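Local coordinates for DUF655 domain-containing protein (Archaeoglobus fulgidus, PDB 2I5H) that is of unknown function but belongs to the DUF655 family, grouped with helix-hairpin-helix proteins, which hints, without proof, at nucleic acid binding, at residues D34-I38 and H39-P43. Numbering follows the deposited sequence.
Sequences DKRPI and HRREP
Arg36 O is gripped side-on by the Arg41 guanidinium, with NE of Arg41 2.8 Å and NH2 of Arg41 3.0 Å from that one carbonyl oxygen, which lies 4° out of the guanidinium plane. An extended chain from CG to NE carries the group back along Asp34 to the Arg36 carbonyl. Its two faces are covered as well: Ile38 CG2 sits over the centre of one, 4.1 Å from Arg41 CZ, and Asp34 O lies over the other, nearer the rim. The Asp34 carboxylate runs alongside the aliphatic part of Arg41, OD2 of Asp34 coming 3.7 Å from CG of Arg41, and meets it by packing and charge alone. Its hydrogen bonds go to Arg36: OD1 takes the backbone N of Arg36 in an Asx turn and also NE, while OD2 forms a salt bridge with NH2, both side-chain bonds using syn lone pairs. A bend at chi3 (-58°) turns the Arg36 guanidinium back onto this carboxylate; Arg40 O lies over one face of that guanidinium, toward its rim, and water 1 links Arg36 NH2 to Glu42 OE2, itself salt-bridged to Lys86. The backbone closes with Arg40 N to Pro37 O at 2.9 Å and Arg41 N to Ile38 O at 3.1 Å, a short 3-10 turn in the exposed loop joining strands 20-27 and 44-49. With an alanine at Arg41, the Arg36 carbonyl oxygen would probably lose both side-chain donors and Ile38 CG2 the flat group it rests against. Arg36 thus serves as acceptor through its backbone and donor through its side chain, and the Asp34 carboxylate, paired with Arg36 and with the Arg41 charge nearby, is likely to stay ionised, consistent with a surface turn held largely by polar bonds.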
ATOM      1  N   ASP A  34       0.660 -22.930 -13.703  1.00 22.68           N
ATOM      2  CA  ASP A  34      -0.577 -23.045 -14.481  1.00 20.82           C
ATOM      3  C   ASP A  34      -0.612 -24.414 -15.161  1.00 22.90           C
ATOM      4  O   ASP A  34       0.328 -24.785 -15.864  1.00 23.29           O
ATOM      5  CB  ASP A  34      -0.629 -21.940 -15.546  1.00 21.04           C
ATOM      6  CG  ASP A  34      -2.032 -21.694 -16.079  1.00 22.03           C
ATOM      7  OD1 ASP A  34      -2.748 -22.670 -16.372  1.00 20.94           O
ATOM      8  OD2 ASP A  34      -2.415 -20.513 -16.217  1.00 24.10           O
ATOM      9  N   LYS A  35      -1.698 -25.154 -14.964  1.00 21.04           N
ATOM     10  CA  LYS A  35      -1.822 -26.485 -15.547  1.00 24.47           C
ATOM     11  C   LYS A  35      -2.449 -26.525 -16.932  1.00 23.99           C
ATOM     12  O   LYS A  35      -2.484 -27.578 -17.571  1.00 25.88           O
ATOM     13  CB  LYS A  35      -2.606 -27.395 -14.600  1.00 26.03           C
ATOM     14  CG  LYS A  35      -1.875 -27.667 -13.294  1.00 30.86           C
ATOM     15  CD  LYS A  35      -2.595 -28.712 -12.450  1.00 34.78           C
ATOM     16  CE  LYS A  35      -1.798 -29.033 -11.190  1.00 35.56           C
ATOM     17  NZ  LYS A  35      -2.465 -30.081 -10.369  1.00 38.61           N
ATOM     18  N   ARG A  36      -2.943 -25.383 -17.398  1.00 22.30           N
ATOM     19  CA  ARG A  36      -3.562 -25.306 -18.714  1.00 21.73           C
ATOM     20  C   ARG A  36      -2.497 -25.199 -19.813  1.00 22.27           C
ATOM     21  O   ARG A  36      -1.382 -24.740 -19.566  1.00 20.83           O
ATOM     22  CB  ARG A  36      -4.490 -24.092 -18.770  1.00 20.37           C
ATOM     23  CG  ARG A  36      -5.562 -24.088 -17.684  1.00 18.66           C
ATOM     24  CD  ARG A  36      -6.294 -22.758 -17.650  1.00 18.21           C
ATOM     25  NE  ARG A  36      -5.369 -21.648 -17.425  1.00 17.04           N
ATOM     26  CZ  ARG A  36      -5.671 -20.372 -17.641  1.00 17.33           C
ATOM     27  NH1 ARG A  36      -6.880 -20.043 -18.080  1.00 18.21           N
ATOM     28  NH2 ARG A  36      -4.759 -19.426 -17.440  1.00 17.50           N
ATOM     29  N   PRO A  37      -2.826 -25.641 -21.038  1.00 22.89           N
ATOM     30  CA  PRO A  37      -1.874 -25.570 -22.155  1.00 23.52           C
ATOM     31  C   PRO A  37      -1.415 -24.122 -22.332  1.00 22.56           C
ATOM     32  O   PRO A  37      -2.186 -23.190 -22.107  1.00 20.55           O
ATOM     33  CB  PRO A  37      -2.696 -26.069 -23.338  1.00 25.10           C
ATOM     34  CG  PRO A  37      -3.622 -27.068 -22.694  1.00 25.96           C
ATOM     35  CD  PRO A  37      -4.064 -26.330 -21.444  1.00 23.70           C
ATOM     36  N   ILE A  38      -0.164 -23.937 -22.742  1.00 23.82           N
ATOM     37  CA  ILE A  38       0.395 -22.600 -22.906  1.00 25.12           C
ATOM     38  C   ILE A  38      -0.439 -21.605 -23.703  1.00 24.94           C
ATOM     39  O   ILE A  38      -0.512 -20.434 -23.335  1.00 23.61           O
ATOM     40  CB  ILE A  38       1.796 -22.643 -23.556  1.00 27.66           C
ATOM     41  CG1 ILE A  38       1.687 -23.098 -25.014  1.00 29.72           C
ATOM     42  CG2 ILE A  38       2.701 -23.566 -22.763  1.00 29.48           C
ATOM     43  CD1 ILE A  38       2.970 -22.926 -25.806  1.00 33.58           C
ATOM     44  N   HIS A  39      -1.067 -22.058 -24.785  1.00 25.83           N
ATOM     45  CA  HIS A  39      -1.853 -21.153 -25.619  1.00 26.45           C
ATOM     46  C   HIS A  39      -3.092 -20.586 -24.935  1.00 25.69           C
ATOM     47  O   HIS A  39      -3.717 -19.661 -25.449  1.00 26.50           O
ATOM     48  CB  HIS A  39      -2.248 -21.830 -26.941  1.00 29.46           C
ATOM     49  CG  HIS A  39      -3.352 -22.835 -26.810  1.00 29.89           C
ATOM     50  ND1 HIS A  39      -3.139 -24.126 -26.378  1.00 30.53           N
ATOM     51  CD2 HIS A  39      -4.680 -22.733 -27.052  1.00 29.85           C
ATOM     52  CE1 HIS A  39      -4.288 -24.776 -26.359  1.00 30.04           C
ATOM     53  NE2 HIS A  39      -5.240 -23.953 -26.763  1.00 31.07           N
ATOM     54  N   ARG A  40      -3.454 -21.132 -23.779  1.00 23.38           N
ATOM     55  CA  ARG A  40      -4.623 -20.631 -23.072  1.00 22.26           C
ATOM     56  C   ARG A  40      -4.260 -19.730 -21.893  1.00 20.94           C
ATOM     57  O   ARG A  40      -5.139 -19.124 -21.271  1.00 20.77           O
ATOM     58  CB  ARG A  40      -5.495 -21.797 -22.601  1.00 24.56           C
ATOM     59  CG  ARG A  40      -6.108 -22.593 -23.756  1.00 25.82           C
ATOM     60  CD  ARG A  40      -7.417 -23.230 -23.334  1.00 26.87           C
ATOM     61  NE  ARG A  40      -8.280 -22.229 -22.718  1.00 28.96           N
ATOM     62  CZ  ARG A  40      -8.677 -22.262 -21.448  1.00 31.37           C
ATOM     63  NH1 ARG A  40      -8.298 -23.257 -20.655  1.00 27.78           N
ATOM     64  NH2 ARG A  40      -9.424 -21.278 -20.966  1.00 31.55           N
ATOM     65  N   ARG A  41      -2.969 -19.627 -21.594  1.00 17.84           N
ATOM     66  CA  ARG A  41      -2.523 -18.794 -20.480  1.00 19.44           C
ATOM     67  C   ARG A  41      -2.415 -17.341 -20.920  1.00 20.81           C
ATOM     68  O   ARG A  41      -1.861 -17.045 -21.973  1.00 25.85           O
ATOM     69  CB  ARG A  41      -1.163 -19.269 -19.976  1.00 19.69           C
ATOM     70  CG  ARG A  41      -1.128 -20.740 -19.644  1.00 16.87           C
ATOM     71  CD  ARG A  41       0.233 -21.163 -19.122  1.00 19.28           C
ATOM     72  NE  ARG A  41       0.363 -22.614 -19.134  1.00 21.25           N
ATOM     73  CZ  ARG A  41       1.475 -23.269 -18.817  1.00 21.78           C
ATOM     74  NH1 ARG A  41       2.562 -22.600 -18.451  1.00 20.25           N
ATOM     75  NH2 ARG A  41       1.507 -24.595 -18.890  1.00 21.83           N
ATOM     76  N   GLU A  42      -2.942 -16.428 -20.120  1.00 19.59           N
ATOM     77  CA  GLU A  42      -2.857 -15.031 -20.499  1.00 19.58           C
ATOM     78  C   GLU A  42      -1.867 -14.264 -19.637  1.00 17.49           C
ATOM     79  O   GLU A  42      -1.497 -14.699 -18.545  1.00 16.46           O
ATOM     80  CB  GLU A  42      -4.246 -14.386 -20.448  1.00 22.24           C
ATOM     81  CG  GLU A  42      -4.874 -14.244 -19.080  1.00 25.38           C
ATOM     82  CD  GLU A  42      -6.390 -14.056 -19.173  1.00 27.86           C
ATOM     83  OE1 GLU A  42      -6.862 -13.306 -20.062  1.00 26.19           O
ATOM     84  OE2 GLU A  42      -7.110 -14.657 -18.353  1.00 29.28           O
ATOM     85  N   PRO A  43      -1.389 -13.127 -20.142  1.00 15.15           N
ATOM     86  CA  PRO A  43      -0.439 -12.333 -19.363  1.00 15.59           C
ATOM     87  C   PRO A  43      -1.158 -11.747 -18.156  1.00 14.73           C
ATOM     88  O   PRO A  43      -2.257 -11.206 -18.277  1.00 14.40           O
ATOM     89  CB  PRO A  43       0.039 -11.277 -20.363  1.00 14.85           C
ATOM     90  CG  PRO A  43      -1.087 -11.190 -21.367  1.00 17.02           C
ATOM     91  CD  PRO A  43      -1.533 -12.610 -21.515  1.00 17.68           C
TER
HETATM   92  O   HOH W   1      -5.534 -16.394 -16.781  1.00 27.98           O
HETATM   93  O   HOH W   2      -8.119 -17.137 -19.068  1.00 35.91           O
HETATM   94  O   HOH W   3      -0.544 -17.813 -24.265  1.00 28.94           O